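Local coordinates for protein-tyrosine-phosphatase PTP1 (Arabidopsis thaliana, PDB 6KRW) that removes phosphate from phosphotyrosine in proteins, dephosphorylating and probably inhibiting the MAP kinase MPK6, and, together with MKP1, represses salicylic acid and camalexin biosynthesis, at residues Leu197-Pro202 against Arg217-Arg222; Ile132-Arg137 against Gly148-Asp153; Thr35-Asn40 against Lys269-Phe274. All blocks are in the same frame, centred on the assembly; numbering follows the deposited sequence. Where two conformers were deposited one is given.

Contact 1. Residues Leu197-Pro202 against Arg217-Arg222; sequences LHIQYP and REILKR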
ATOM      1  N   LEU A 197      11.263   2.102   8.099  1.00 35.11           N
ATOM      2  CA  LEU A 197      11.906   1.666   6.830  1.00 33.73           C
ATOM      3  C   LEU A 197      11.050   2.118   5.647  1.00 32.18           C
ATOM      4  O   LEU A 197       9.852   1.745   5.556  1.00 31.28           O
ATOM      5  CB  LEU A 197      12.111   0.152   6.794  1.00 35.49           C
ATOM      6  CG  LEU A 197      12.821  -0.359   5.533  1.00 39.06           C
ATOM      7  CD1 LEU A 197      14.242   0.179   5.433  1.00 43.30           C
ATOM      8  CD2 LEU A 197      12.805  -1.880   5.508  1.00 41.34           C
ATOM      9  N   HIS A 198      11.638   2.943   4.804  1.00 31.37           N
ATOM     10  CA  HIS A 198      11.046   3.478   3.564  1.00 29.31           C
ATOM     11  C   HIS A 198      11.577   2.684   2.388  1.00 30.01           C
ATOM     12  O   HIS A 198      12.813   2.620   2.195  1.00 34.82           O
ATOM     13  CB  HIS A 198      11.299   4.969   3.469  1.00 25.46           C
ATOM     14  CG  HIS A 198      10.634   5.682   2.351  1.00 26.43           C
ATOM     15  ND1 HIS A 198      11.153   5.755   1.076  1.00 31.69           N
ATOM     16  CD2 HIS A 198       9.487   6.408   2.341  1.00 28.84           C
ATOM     17  CE1 HIS A 198      10.392   6.515   0.318  1.00 30.35           C
ATOM     18  NE2 HIS A 198       9.320   6.905   1.078  1.00 28.85           N
ATOM     19  N   ILE A 199      10.676   2.106   1.615  1.00 35.98           N
ATOM     20  CA  ILE A 199      11.018   1.292   0.422  1.00 32.90           C
ATOM     21  C   ILE A 199      10.430   1.982  -0.795  1.00 39.28           C
ATOM     22  O   ILE A 199       9.205   2.070  -0.891  1.00 30.62           O
ATOM     23  CB  ILE A 199      10.537  -0.163   0.571  1.00 32.64           C
ATOM     24  CG1 ILE A 199      11.018  -0.805   1.869  1.00 33.25           C
ATOM     25  CG2 ILE A 199      10.940  -0.981  -0.634  1.00 31.79           C
ATOM     26  CD1 ILE A 199      10.429  -2.184   2.124  1.00 35.51           C
ATOM     27  N   GLN A 200      11.281   2.437  -1.704  1.00 32.25           N
ATOM     28  CA  GLN A 200      10.823   3.088  -2.943  1.00 29.36           C
ATOM     29  C   GLN A 200      11.131   2.219  -4.163  1.00 33.75           C
ATOM     30  O   GLN A 200      12.291   1.782  -4.296  1.00 34.22           O
ATOM     31  CB  GLN A 200      11.430   4.476  -3.107  1.00 32.31           C
ATOM     32  CG  GLN A 200      10.913   5.144  -4.374  1.00 37.10           C
ATOM     33  CD  GLN A 200      11.508   6.490  -4.689  1.00 39.97           C
ATOM     34  OE1 GLN A 200      12.526   6.895  -4.127  1.00 43.40           O
ATOM     35  NE2 GLN A 200      10.889   7.165  -5.641  1.00 35.76           N
ATOM     36  N   TYR A 201      10.151   2.064  -5.044  1.00 29.30           N
ATOM     37  CA  TYR A 201      10.232   1.328  -6.325  1.00 28.63           C
ATOM     38  C   TYR A 201       9.904   2.283  -7.493  1.00 40.48           C
ATOM     39  O   TYR A 201       8.747   2.563  -7.729  1.00 35.70           O
ATOM     40  CB  TYR A 201       9.315   0.113  -6.296  1.00 31.40           C
ATOM     41  CG  TYR A 201       9.366  -0.714  -7.546  1.00 30.24           C
ATOM     42  CD1 TYR A 201      10.561  -0.911  -8.233  1.00 33.38           C
ATOM     43  CD2 TYR A 201       8.236  -1.330  -8.034  1.00 31.85           C
ATOM     44  CE1 TYR A 201      10.613  -1.678  -9.390  1.00 34.57           C
ATOM     45  CE2 TYR A 201       8.271  -2.108  -9.175  1.00 33.61           C
ATOM     46  CZ  TYR A 201       9.459  -2.296  -9.851  1.00 34.53           C
ATOM     47  OH  TYR A 201       9.452  -3.068 -10.972  1.00 37.82           O
ATOM     48  N   PRO A 202      10.875   2.898  -8.298  1.00 37.00           N
ATOM     49  CA  PRO A 202      10.617   3.877  -9.440  1.00 33.56           C
ATOM     50  C   PRO A 202      10.329   3.269 -10.823  1.00 36.25           C
ATOM     51  O   PRO A 202      10.082   4.022 -11.741  1.00 35.47           O
ATOM     52  CB  PRO A 202      11.949   4.655  -9.444  1.00 39.04           C
ATOM     53  CG  PRO A 202      12.973   3.594  -9.097  1.00 42.38           C
ATOM     54  CD  PRO A 202      12.308   2.731  -8.049  1.00 37.08           C
ATOM     55  N   ARG A 217       8.031  -8.534  -5.741  1.00 25.72           N
ATOM     56  CA  ARG A 217       8.119  -9.684  -4.810  1.00 27.11           C
ATOM     57  C   ARG A 217       9.251  -9.478  -3.800  1.00 31.12           C
ATOM     58  O   ARG A 217       9.113  -9.954  -2.670  1.00 29.71           O
ATOM     59  CB  ARG A 217       8.220 -10.989  -5.597  1.00 32.09           C
ATOM     60  CG  ARG A 217       6.904 -11.359  -6.260  1.00 28.97           C
ATOM     61  CD  ARG A 217       6.922 -12.711  -6.932  1.00 34.15           C
ATOM     62  NE  ARG A 217       7.999 -12.856  -7.888  1.00 35.94           N
ATOM     63  CZ  ARG A 217       9.101 -13.568  -7.703  1.00 35.83           C
ATOM     64  NH1 ARG A 217       9.312 -14.206  -6.562  1.00 42.55           N
ATOM     65  NH2 ARG A 217       9.989 -13.647  -8.672  1.00 43.99           N
ATOM     66  N   GLU A 218      10.341  -8.800  -4.169  1.00 29.63           N
ATOM     67  CA  GLU A 218      11.384  -8.531  -3.158  1.00 33.14           C
ATOM     68  C   GLU A 218      10.823  -7.647  -2.037  1.00 29.27           C
ATOM     69  O   GLU A 218      11.198  -7.851  -0.874  1.00 31.98           O
ATOM     70  CB  GLU A 218      12.611  -7.917  -3.825  1.00 35.94           C
ATOM     71  CG  GLU A 218      13.736  -7.740  -2.834  1.00 48.93           C
ATOM     72  CD  GLU A 218      15.048  -7.246  -3.417  1.00 64.51           C
ATOM     73  OE1 GLU A 218      15.385  -7.631  -4.541  1.00 40.24           O
ATOM     74  OE2 GLU A 218      15.598  -6.379  -2.787  1.00 47.43           O
ATOM     75  N   ILE A 219       9.961  -6.686  -2.362  1.00 29.15           N
ATOM     76  CA  ILE A 219       9.333  -5.866  -1.283  1.00 27.66           C
ATOM     77  C   ILE A 219       8.606  -6.813  -0.322  1.00 29.01           C
ATOM     78  O   ILE A 219       8.817  -6.727   0.888  1.00 28.09           O
ATOM     79  CB  ILE A 219       8.373  -4.827  -1.867  1.00 26.72           C
ATOM     80  CG1 ILE A 219       9.063  -3.868  -2.836  1.00 29.39           C
ATOM     81  CG2 ILE A 219       7.634  -4.091  -0.744  1.00 25.69           C
ATOM     82  CD1 ILE A 219       8.129  -2.936  -3.565  1.00 26.38           C
ATOM     83  N   LEU A 220       7.807  -7.732  -0.856  1.00 28.38           N
ATOM     84  CA  LEU A 220       7.064  -8.660   0.030  1.00 26.27           C
ATOM     85  C   LEU A 220       8.037  -9.530   0.824  1.00 29.27           C
ATOM     86  O   LEU A 220       7.833  -9.730   2.038  1.00 27.45           O
ATOM     87  CB  LEU A 220       6.115  -9.510  -0.822  1.00 27.83           C
ATOM     88  CG  LEU A 220       5.410 -10.645  -0.083  1.00 28.01           C
ATOM     89  CD1 LEU A 220       4.595 -10.095   1.092  1.00 29.78           C
ATOM     90  CD2 LEU A 220       4.509 -11.423  -1.036  1.00 28.95           C
ATOM     91  N   LYS A 221       9.102 -10.006   0.176  1.00 29.15           N
ATOM     92  CA  LYS A 221      10.075 -10.872   0.880  1.00 35.33           C
ATOM     93  C   LYS A 221      10.722 -10.111   2.042  1.00 38.26           C
ATOM     94  O   LYS A 221      10.910 -10.723   3.124  1.00 40.93           O
ATOM     95  CB  LYS A 221      11.125 -11.361  -0.103  1.00 35.68           C
ATOM     96  CG  LYS A 221      10.604 -12.348  -1.130  1.00 32.52           C
ATOM     97  CD  LYS A 221      11.664 -12.745  -2.145  1.00 42.60           C
ATOM     98  CE  LYS A 221      11.106 -13.584  -3.279  1.00 41.15           C
ATOM     99  NZ  LYS A 221      10.597 -14.895  -2.806  1.00 39.71           N
ATOM    100  N   ARG A 222      11.020  -8.827   1.852  1.00 31.77           N
ATOM    101  CA  ARG A 222      11.637  -8.029   2.947  1.00 39.54           C
ATOM    102  C   ARG A 222      10.630  -7.789   4.077  1.00 35.45           C
ATOM    103  O   ARG A 222      11.037  -7.604   5.219  1.00 40.50           O
ATOM    104  CB  ARG A 222      12.179  -6.713   2.393  1.00 37.43           C
ATOM    105  CG  ARG A 222      13.388  -6.911   1.490  1.00 41.94           C
ATOM    106  CD  ARG A 222      13.901  -5.604   0.922  1.00 43.85           C
ATOM    107  NE  ARG A 222      15.107  -5.855   0.124  1.00 55.32           N
ATOM    108  CZ  ARG A 222      16.309  -6.071   0.615  1.00 66.78           C
ATOM    109  NH1 ARG A 222      17.324  -6.309  -0.209  1.00 66.38           N
ATOM    110  NH2 ARG A 222      16.487  -6.052   1.924  1.00 60.78           N
TER

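Contact 2. Residues Ile132-Arg137 against Gly148-Asp153; sequences IVMLTR and GDYFQD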
ATOM      1  N   ILE A 132       7.003   2.231   5.148  1.00 26.30           N
ATOM      2  CA  ILE A 132       6.402   2.952   4.015  1.00 23.01           C
ATOM      3  C   ILE A 132       6.838   2.287   2.720  1.00 22.88           C
ATOM      4  O   ILE A 132       8.042   2.180   2.477  1.00 27.16           O
ATOM      5  CB  ILE A 132       6.757   4.432   4.018  1.00 25.26           C
ATOM      6  CG1 ILE A 132       6.302   5.126   5.295  1.00 29.41           C
ATOM      7  CG2 ILE A 132       6.213   5.100   2.787  1.00 25.31           C
ATOM      8  CD1 ILE A 132       6.943   6.494   5.517  1.00 28.54           C
ATOM      9  N   VAL A 133       5.887   1.871   1.919  1.00 24.44           N
ATOM     10  CA  VAL A 133       6.064   1.340   0.557  1.00 23.37           C
ATOM     11  C   VAL A 133       5.648   2.423  -0.406  1.00 24.37           C
ATOM     12  O   VAL A 133       4.449   2.789  -0.458  1.00 23.58           O
ATOM     13  CB  VAL A 133       5.342   0.016   0.318  1.00 21.88           C
ATOM     14  CG1 VAL A 133       5.534  -0.477  -1.090  1.00 26.96           C
ATOM     15  CG2 VAL A 133       5.720  -1.020   1.353  1.00 24.84           C
ATOM     16  N   MET A 134       6.616   2.899  -1.177  1.00 25.83           N
ATOM     17  CA  MET A 134       6.389   3.970  -2.157  1.00 23.85           C
ATOM     18  C   MET A 134       6.544   3.398  -3.561  1.00 25.43           C
ATOM     19  O   MET A 134       7.667   2.954  -3.894  1.00 26.83           O
ATOM     20  CB  MET A 134       7.419   5.072  -1.931  1.00 25.04           C
ATOM     21  CG  MET A 134       7.292   6.199  -2.894  1.00 27.43           C
ATOM     22  SD  MET A 134       8.383   7.526  -2.446  0.82 27.56           S
ATOM     23  CE  MET A 134       7.931   8.675  -3.730  1.00 30.06           C
ATOM     24  N   LEU A 135       5.517   3.450  -4.407  1.00 23.20           N
ATOM     25  CA  LEU A 135       5.473   2.751  -5.715  1.00 22.53           C
ATOM     26  C   LEU A 135       5.415   3.758  -6.854  1.00 27.83           C
ATOM     27  O   LEU A 135       4.877   3.443  -7.892  1.00 29.97           O
ATOM     28  CB  LEU A 135       4.250   1.826  -5.729  1.00 23.65           C
ATOM     29  CG  LEU A 135       4.240   0.791  -4.617  1.00 20.73           C
ATOM     30  CD1 LEU A 135       2.859   0.098  -4.565  1.00 22.19           C
ATOM     31  CD2 LEU A 135       5.353  -0.225  -4.769  1.00 24.23           C
ATOM     32  N   THR A 136       6.020   4.923  -6.676  1.00 29.89           N
ATOM     33  CA  THR A 136       5.990   5.949  -7.740  1.00 29.94           C
ATOM     34  C   THR A 136       7.323   6.714  -7.715  1.00 52.04           C
ATOM     35  O   THR A 136       7.931   6.738  -6.679  1.00213.94           O
ATOM     36  CB  THR A 136       4.836   6.937  -7.528  1.00 29.65           C
ATOM     37  OG1 THR A 136       4.702   7.905  -8.574  1.00 30.42           O
ATOM     38  CG2 THR A 136       4.912   7.656  -6.203  1.00 28.72           C
ATOM     39  N   ARG A 137       7.579   7.336  -8.845  1.00 31.88           N
ATOM     40  CA  ARG A 137       8.546   8.450  -8.933  1.00 35.77           C
ATOM     41  C   ARG A 137       7.871   9.721  -8.439  1.00 42.74           C
ATOM     42  O   ARG A 137       6.625   9.791  -8.447  1.00 36.38           O
ATOM     43  CB  ARG A 137       9.033   8.647 -10.376  1.00 33.53           C
ATOM     44  CG  ARG A 137       9.754   7.441 -10.952  1.00 32.88           C
ATOM     45  CD  ARG A 137      10.210   7.765 -12.376  1.00 39.97           C
ATOM     46  NE  ARG A 137      10.910   6.658 -12.979  1.00 36.52           N
ATOM     47  CZ  ARG A 137      11.550   6.755 -14.162  1.00 44.81           C
ATOM     48  NH1 ARG A 137      11.410   7.846 -14.899  1.00 37.99           N
ATOM     49  NH2 ARG A 137      12.247   5.735 -14.638  1.00 38.53           N
ATOM     50  N   GLY A 148       5.122  14.417  -3.591  1.00 34.40           N
ATOM     51  CA  GLY A 148       6.055  15.438  -3.099  1.00 33.30           C
ATOM     52  C   GLY A 148       7.224  14.798  -2.384  1.00 47.08           C
ATOM     53  O   GLY A 148       7.100  13.653  -1.920  1.00 35.59           O
ATOM     54  N   ASP A 149       8.367  15.482  -2.337  1.00 61.07           N
ATOM     55  CA  ASP A 149       9.548  14.953  -1.615  1.00 62.98           C
ATOM     56  C   ASP A 149       9.378  15.181  -0.112  1.00 45.76           C
ATOM     57  O   ASP A 149       9.642  16.273   0.380  1.00 36.01           O
ATOM     58  CB  ASP A 149      10.840  15.594  -2.130  1.00 63.35           C
ATOM     59  CG  ASP A 149      12.092  15.077  -1.449  1.00 70.61           C
ATOM     60  OD1 ASP A 149      11.974  14.337  -0.464  1.00 47.41           O
ATOM     61  OD2 ASP A 149      13.206  15.484  -1.897  1.00 55.76           O
ATOM     62  N   TYR A 150       8.881  14.166   0.582  1.00 35.43           N
ATOM     63  CA  TYR A 150       8.654  14.244   2.037  1.00 32.63           C
ATOM     64  C   TYR A 150       9.740  13.479   2.778  1.00 30.91           C
ATOM     65  O   TYR A 150       9.612  13.371   3.988  1.00 33.66           O
ATOM     66  CB  TYR A 150       7.256  13.670   2.340  1.00 33.29           C
ATOM     67  CG  TYR A 150       7.064  12.199   2.016  1.00 26.14           C
ATOM     68  CD1 TYR A 150       7.397  11.219   2.928  1.00 28.15           C
ATOM     69  CD2 TYR A 150       6.639  11.791   0.761  1.00 32.08           C
ATOM     70  CE1 TYR A 150       7.301   9.873   2.607  1.00 28.87           C
ATOM     71  CE2 TYR A 150       6.549  10.450   0.415  1.00 31.42           C
ATOM     72  CZ  TYR A 150       6.888   9.490   1.345  1.00 28.11           C
ATOM     73  OH  TYR A 150       6.837   8.157   1.065  1.00 26.58           O
ATOM     74  N   PHE A 151      10.830  13.057   2.115  1.00 32.42           N
ATOM     75  CA  PHE A 151      11.739  12.113   2.820  1.00 33.37           C
ATOM     76  C   PHE A 151      13.232  12.352   2.548  1.00 45.29           C
ATOM     77  O   PHE A 151      14.044  11.819   3.324  1.00 39.33           O
ATOM     78  CB  PHE A 151      11.370  10.669   2.489  1.00 31.50           C
ATOM     79  CG  PHE A 151      11.357  10.374   1.013  1.00 37.38           C
ATOM     80  CD1 PHE A 151      10.184  10.517   0.289  1.00 31.58           C
ATOM     81  CD2 PHE A 151      12.491   9.933   0.351  1.00 38.62           C
ATOM     82  CE1 PHE A 151      10.140  10.249  -1.069  1.00 34.75           C
ATOM     83  CE2 PHE A 151      12.441   9.656  -1.003  1.00 36.69           C
ATOM     84  CZ  PHE A 151      11.282   9.833  -1.722  1.00 36.12           C
ATOM     85  N   GLN A 152      13.629  13.088   1.517  1.00 41.57           N
ATOM     86  CA  GLN A 152      15.072  13.254   1.235  1.00 67.80           C
ATOM     87  C   GLN A 152      15.626  14.377   2.107  1.00 64.09           C
ATOM     88  O   GLN A 152      14.986  15.419   2.213  1.00 43.34           O
ATOM     89  CB  GLN A 152      15.267  13.528  -0.250  1.00 59.94           C
ATOM     90  CG  GLN A 152      14.879  12.348  -1.135  1.00 63.56           C
ATOM     91  CD  GLN A 152      15.332  12.543  -2.560  1.00 67.29           C
ATOM     92  OE1 GLN A 152      16.271  11.895  -3.026  1.00 76.49           O
ATOM     93  NE2 GLN A 152      14.686  13.468  -3.256  1.00 39.80           N
ATOM     94  N   ASP A 153      16.790  14.163   2.715  1.00 67.54           N
ATOM     95  CA  ASP A 153      17.411  15.165   3.626  1.00 88.25           C
ATOM     96  C   ASP A 153      18.867  15.404   3.212  1.00 69.11           C
ATOM     97  O   ASP A 153      19.738  15.523   4.107  1.00 59.14           O
ATOM     98  CB  ASP A 153      17.272  14.729   5.087  1.00 82.88           C
ATOM     99  CG  ASP A 153      18.206  13.600   5.497  1.00102.08           C
ATOM    100  OD1 ASP A 153      18.630  12.828   4.614  1.00109.50           O
ATOM    101  OD2 ASP A 153      18.509  13.503   6.701  1.00 58.88           O
TER

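Contact 3. Residues Thr35-Asn40 against Lys269-Phe274; sequences TGLQAN and KTVALF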
ATOM      1  N   THR A  35     -13.488  -7.513 -15.708  1.00 26.31           N
ATOM      2  CA  THR A  35     -14.654  -6.878 -16.363  1.00 26.57           C
ATOM      3  C   THR A  35     -15.843  -6.862 -15.392  1.00 26.58           C
ATOM      4  O   THR A  35     -16.575  -5.831 -15.334  1.00 28.87           O
ATOM      5  CB  THR A  35     -14.967  -7.591 -17.679  1.00 31.11           C
ATOM      6  OG1 THR A  35     -13.822  -7.463 -18.523  1.00 37.56           O
ATOM      7  CG2 THR A  35     -16.172  -6.996 -18.364  1.00 36.05           C
ATOM      8  N   GLY A  36     -16.037  -7.950 -14.650  1.00 26.56           N
ATOM      9  CA  GLY A  36     -17.130  -8.007 -13.660  1.00 27.03           C
ATOM     10  C   GLY A  36     -16.927  -7.000 -12.541  1.00 24.51           C
ATOM     11  O   GLY A  36     -17.892  -6.351 -12.104  1.00 28.19           O
ATOM     12  N   LEU A  37     -15.709  -6.886 -12.027  1.00 24.20           N
ATOM     13  CA  LEU A  37     -15.407  -5.874 -10.989  1.00 22.07           C
ATOM     14  C   LEU A  37     -15.712  -4.481 -11.534  1.00 22.26           C
ATOM     15  O   LEU A  37     -16.286  -3.664 -10.809  1.00 24.10           O
ATOM     16  CB  LEU A  37     -13.935  -5.970 -10.572  1.00 21.07           C
ATOM     17  CG  LEU A  37     -13.567  -7.177  -9.718  1.00 21.81           C
ATOM     18  CD1 LEU A  37     -12.057  -7.382  -9.672  1.00 23.10           C
ATOM     19  CD2 LEU A  37     -14.136  -7.040  -8.305  1.00 27.37           C
ATOM     20  N   GLN A  38     -15.315  -4.188 -12.767  1.00 22.64           N
ATOM     21  CA  GLN A  38     -15.566  -2.846 -13.337  1.00 24.38           C
ATOM     22  C   GLN A  38     -17.074  -2.613 -13.504  1.00 25.14           C
ATOM     23  O   GLN A  38     -17.521  -1.488 -13.274  1.00 26.64           O
ATOM     24  CB  GLN A  38     -14.815  -2.704 -14.660  1.00 24.58           C
ATOM     25  CG  GLN A  38     -13.301  -2.741 -14.523  1.00 27.09           C
ATOM     26  CD  GLN A  38     -12.782  -1.590 -13.707  1.00 27.75           C
ATOM     27  OE1 GLN A  38     -12.792  -1.640 -12.470  1.00 29.49           O
ATOM     28  NE2 GLN A  38     -12.317  -0.556 -14.387  1.00 33.54           N
ATOM     29  N   ALA A  39     -17.836  -3.641 -13.859  1.00 26.24           N
ATOM     30  CA  ALA A  39     -19.310  -3.504 -14.008  1.00 28.10           C
ATOM     31  C   ALA A  39     -19.937  -3.119 -12.665  1.00 27.65           C
ATOM     32  O   ALA A  39     -20.961  -2.427 -12.658  1.00 33.65           O
ATOM     33  CB  ALA A  39     -19.899  -4.780 -14.561  1.00 31.34           C
ATOM     34  N   ASN A  40     -19.349  -3.569 -11.563  0.50 24.79           N
ATOM     35  CA  ASN A  40     -19.876  -3.348 -10.194  0.50 27.00           C
ATOM     36  C   ASN A  40     -19.171  -2.167  -9.519  0.50 24.58           C
ATOM     37  O   ASN A  40     -19.192  -2.092  -8.272  0.50 28.67           O
ATOM     38  CB  ASN A  40     -19.769  -4.636  -9.374  0.50 31.90           C
ATOM     39  CG  ASN A  40     -20.740  -5.707  -9.839  0.50 44.98           C
ATOM     40  OD1 ASN A  40     -21.888  -5.411 -10.176  0.50 44.02           O
ATOM     41  ND2 ASN A  40     -20.300  -6.956  -9.855  0.50 43.55           N
ATOM     42  N   LYS A 269     -12.760 -11.500  -5.152  1.00 18.50           N
ATOM     43  CA  LYS A 269     -13.413 -11.160  -3.863  1.00 18.66           C
ATOM     44  C   LYS A 269     -12.518 -10.258  -3.019  1.00 17.31           C
ATOM     45  O   LYS A 269     -12.984  -9.273  -2.422  1.00 17.87           O
ATOM     46  CB  LYS A 269     -13.763 -12.457  -3.151  1.00 19.88           C
ATOM     47  CG  LYS A 269     -14.588 -12.288  -1.894  1.00 21.65           C
ATOM     48  CD  LYS A 269     -14.934 -13.620  -1.250  1.00 25.77           C
ATOM     49  CE  LYS A 269     -16.007 -13.530  -0.194  1.00 32.51           C
ATOM     50  NZ  LYS A 269     -15.479 -12.910   1.036  1.00 38.43           N
ATOM     51  N   THR A 270     -11.200 -10.531  -3.014  1.00 17.49           N
ATOM     52  CA  THR A 270     -10.268  -9.657  -2.279  1.00 17.38           C
ATOM     53  C   THR A 270     -10.298  -8.247  -2.848  1.00 15.96           C
ATOM     54  O   THR A 270     -10.311  -7.282  -2.087  1.00 16.51           O
ATOM     55  CB  THR A 270      -8.855 -10.248  -2.314  1.00 18.34           C
ATOM     56  OG1 THR A 270      -8.878 -11.497  -1.641  1.00 18.52           O
ATOM     57  CG2 THR A 270      -7.850  -9.302  -1.675  1.00 17.87           C
ATOM     58  N   VAL A 271     -10.199  -8.135  -4.178  1.00 16.58           N
ATOM     59  CA  VAL A 271     -10.195  -6.786  -4.787  1.00 17.73           C
ATOM     60  C   VAL A 271     -11.539  -6.085  -4.520  1.00 16.49           C
ATOM     61  O   VAL A 271     -11.545  -4.903  -4.266  1.00 16.51           O
ATOM     62  CB  VAL A 271      -9.820  -6.853  -6.275  1.00 17.69           C
ATOM     63  CG1 VAL A 271      -9.990  -5.501  -6.935  1.00 18.79           C
ATOM     64  CG2 VAL A 271      -8.369  -7.325  -6.445  1.00 19.55           C
ATOM     65  N   ALA A 272     -12.652  -6.827  -4.555  1.00 17.16           N
ATOM     66  CA  ALA A 272     -13.951  -6.188  -4.263  1.00 17.48           C
ATOM     67  C   ALA A 272     -13.954  -5.684  -2.810  1.00 16.25           C
ATOM     68  O   ALA A 272     -14.483  -4.599  -2.554  1.00 17.52           O
ATOM     69  CB  ALA A 272     -15.064  -7.196  -4.474  1.00 19.71           C
ATOM     70  N   LEU A 273     -13.381  -6.468  -1.887  1.00 16.67           N
ATOM     71  CA  LEU A 273     -13.295  -6.019  -0.476  1.00 17.01           C
ATOM     72  C   LEU A 273     -12.427  -4.770  -0.357  1.00 16.06           C
ATOM     73  O   LEU A 273     -12.771  -3.808   0.303  1.00 17.03           O
ATOM     74  CB  LEU A 273     -12.772  -7.142   0.391  1.00 19.32           C
ATOM     75  CG  LEU A 273     -12.616  -6.822   1.873  1.00 23.39           C
ATOM     76  CD1 LEU A 273     -13.920  -6.315   2.496  1.00 26.56           C
ATOM     77  CD2 LEU A 273     -12.160  -8.071   2.616  1.00 28.64           C
ATOM     78  N   PHE A 274     -11.293  -4.797  -1.066  1.00 15.32           N
ATOM     79  CA  PHE A 274     -10.434  -3.592  -1.054  1.00 15.67           C
ATOM     80  C   PHE A 274     -11.190  -2.374  -1.567  1.00 14.93           C
ATOM     81  O   PHE A 274     -11.030  -1.280  -1.032  1.00 15.28           O
ATOM     82  CB  PHE A 274      -9.192  -3.799  -1.937  1.00 15.62           C
ATOM     83  CG  PHE A 274      -8.091  -4.644  -1.374  1.00 17.00           C
ATOM     84  CD1 PHE A 274      -8.192  -5.314  -0.167  1.00 17.32           C
ATOM     85  CD2 PHE A 274      -6.905  -4.741  -2.083  1.00 19.35           C
ATOM     86  CE1 PHE A 274      -7.115  -6.048   0.332  1.00 19.65           C
ATOM     87  CE2 PHE A 274      -5.865  -5.519  -1.596  1.00 20.40           C
ATOM     88  CZ  PHE A 274      -5.945  -6.132  -0.382  1.00 21.78           C
TER

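Contact 1. Residues Leu197-Pro202 against Arg217-Arg222
Ile199 and Ile219 meet at the middle of this contact, a worked example of how a helix can be seated on a sheet largely through branched aliphatic side chains. From strand 194-200, Ile199 presents its short branch: CG2 comes to 4.1 Å from CG1 of Ile219. With CG1 of Ile199 beside the backbone N (chi1 -53°), CG2 is left anti to that nitrogen, and it is this methyl that meets the helix. The two side chains slide past each other in opposite directions, a touch alongside rather than end on. Ile219 then carries its extended arm toward Tyr201, whose CB lies 4.3 Å from Ile219 CD1; the methylene group of the tyrosine is approached more closely than its ring.

Arg222, one turn further along helix 214-223, also points toward the strand, but its side chain comes no closer than 4.9 Å to segment 197-202 and packs on Leu179 of strand 178-186. Its NE and NH1 both bond side-on to a single oxygen, Glu218 OE2, with NE at 3.0 Å from OE2. That oxygen lies at the guanidinium edge, close to its plane, so the salt bridge ties residues one turn apart, while Thr175 bonds to Glu218 OE1. Tyr201 leads toward the WPD loop that carries Asp206, inferred to bind substrate. No hydrogen bond spans the two segments, so shape and the burial of apolar carbon, not directional bonding, fit the helix to the strand.

Contact 2. Residues Ile132-Arg137 against Gly148-Asp153
Met134 and Phe151 make the closest approach across this contact, and it is a Met-aromatic one. The methionine chain runs fully extended from strand 131-134, with CG anti to the backbone N (chi1 179°), and this carries SD out to 3.5 Å from Phe151 CE1. The two side chains cross at about a right angle. The sulfur stands 4.4 Å from the centroid of the Phe151 ring, in an oblique position, and CE of Met134 follows along the same ring atoms. A second, longer sulfur-aromatic contact reaches the Tyr150 ring, again obliquely.

Ile132 packs by van der Waals contact: its CG2 touches the hydroxyl oxygen, Tyr150 OH, at 3.6 Å, while its CD1 sits at the edge of the tyrosine ring, near the ring plane. Phe151 in turn places CD1 over the centre of one Tyr150 face, so the two rings also pack on each other within the loop.

Polar bonds within 148-153 shape the turn that carries the two rings. Asp149 OD1 accepts from Phe151 N and from Gln152 N, the bond from Gln152 N being 2.9 Å, forming an Asx turn within an Asx motif. Asp149 OD2 receives Gln152 NE2 at 2.8 Å. The folded turn puts Asp149 OD1 above the centre of the Phe151 ring.

The Tyr150 hydroxyl is buried and bonded to His198 and His236, on the two strands that flank 131-134 in the sheet; His236 directly precedes the catalytic Cys237. The Phe151 ring meets His198, and Trp121 of helix 117-126 bonds to Tyr150 O. The loop thus lies across three adjacent strands, with helix 117-126 alongside.

Contact 3. Residues Thr35-Asn40 against Lys269-Phe274
Leu37 carries the first shell of this contact by itself, spreading its two methyl groups over neighbouring residues of helix 267-277. CD1 touches Val271 CG1 at 3.9 Å and CD2 meets Ala272 CB at the same distance, 3.9 Å. The latter methyl also approaches the backbone, with Ala272 N at 4.0 Å from Leu37 CD2, so the leucine rests partly on the helix itself. With CG beside the backbone N (chi1 -73°), the fork of Leu37 opens toward the facing helix. The Leu37 and Val271 side chains cross at about a right angle.

Beyond these partners, Tyr288 of helix 285-303 touches both Leu37 and Val271, bringing a third helix to the junction. Val271 also packs on Val282, the residue just before Gln283, which by similarity binds substrate. Next to the apolar touch, Gln38 OE1 hydrogen-bonds to Arg275 NH1 and so adds a polar tie between the same two helices. On helix 267-277, Thr270 sets CG2 over one face of the Phe274 ring, 3.8 Å above its plane and offset toward its rim. Phe274 itself packs against helix 242-259, and Thr270 OG1 bonds to Arg256 there.

With no hydrogen bond between the segments, this small, partly buried fit depends on shape and the burial of methyl groups, while the Gln38-Arg275 bond supplies a directional link beside it.

Contacts 1 and 2 lie 12 Å apart, centre to centre, and meet on the central mixed sheet, where strands 131-134 and 194-200 are parallel neighbours joined by backbone bonds. Contact 2 comes first along the chain and closes before contact 1 begins. Contact 3 brackets both, bringing together helix 27-39, the second in the chain, and helix 267-277 from late in the chain; its centre is 26 Å from that of contact 1 and 29 Å from that of contact 2, on the opposite side of the chain's centre. Together they sample one catalytic domain at its sheet and at its helical periphery, with the Cys237 loop following strand 233-236 of the same sheet.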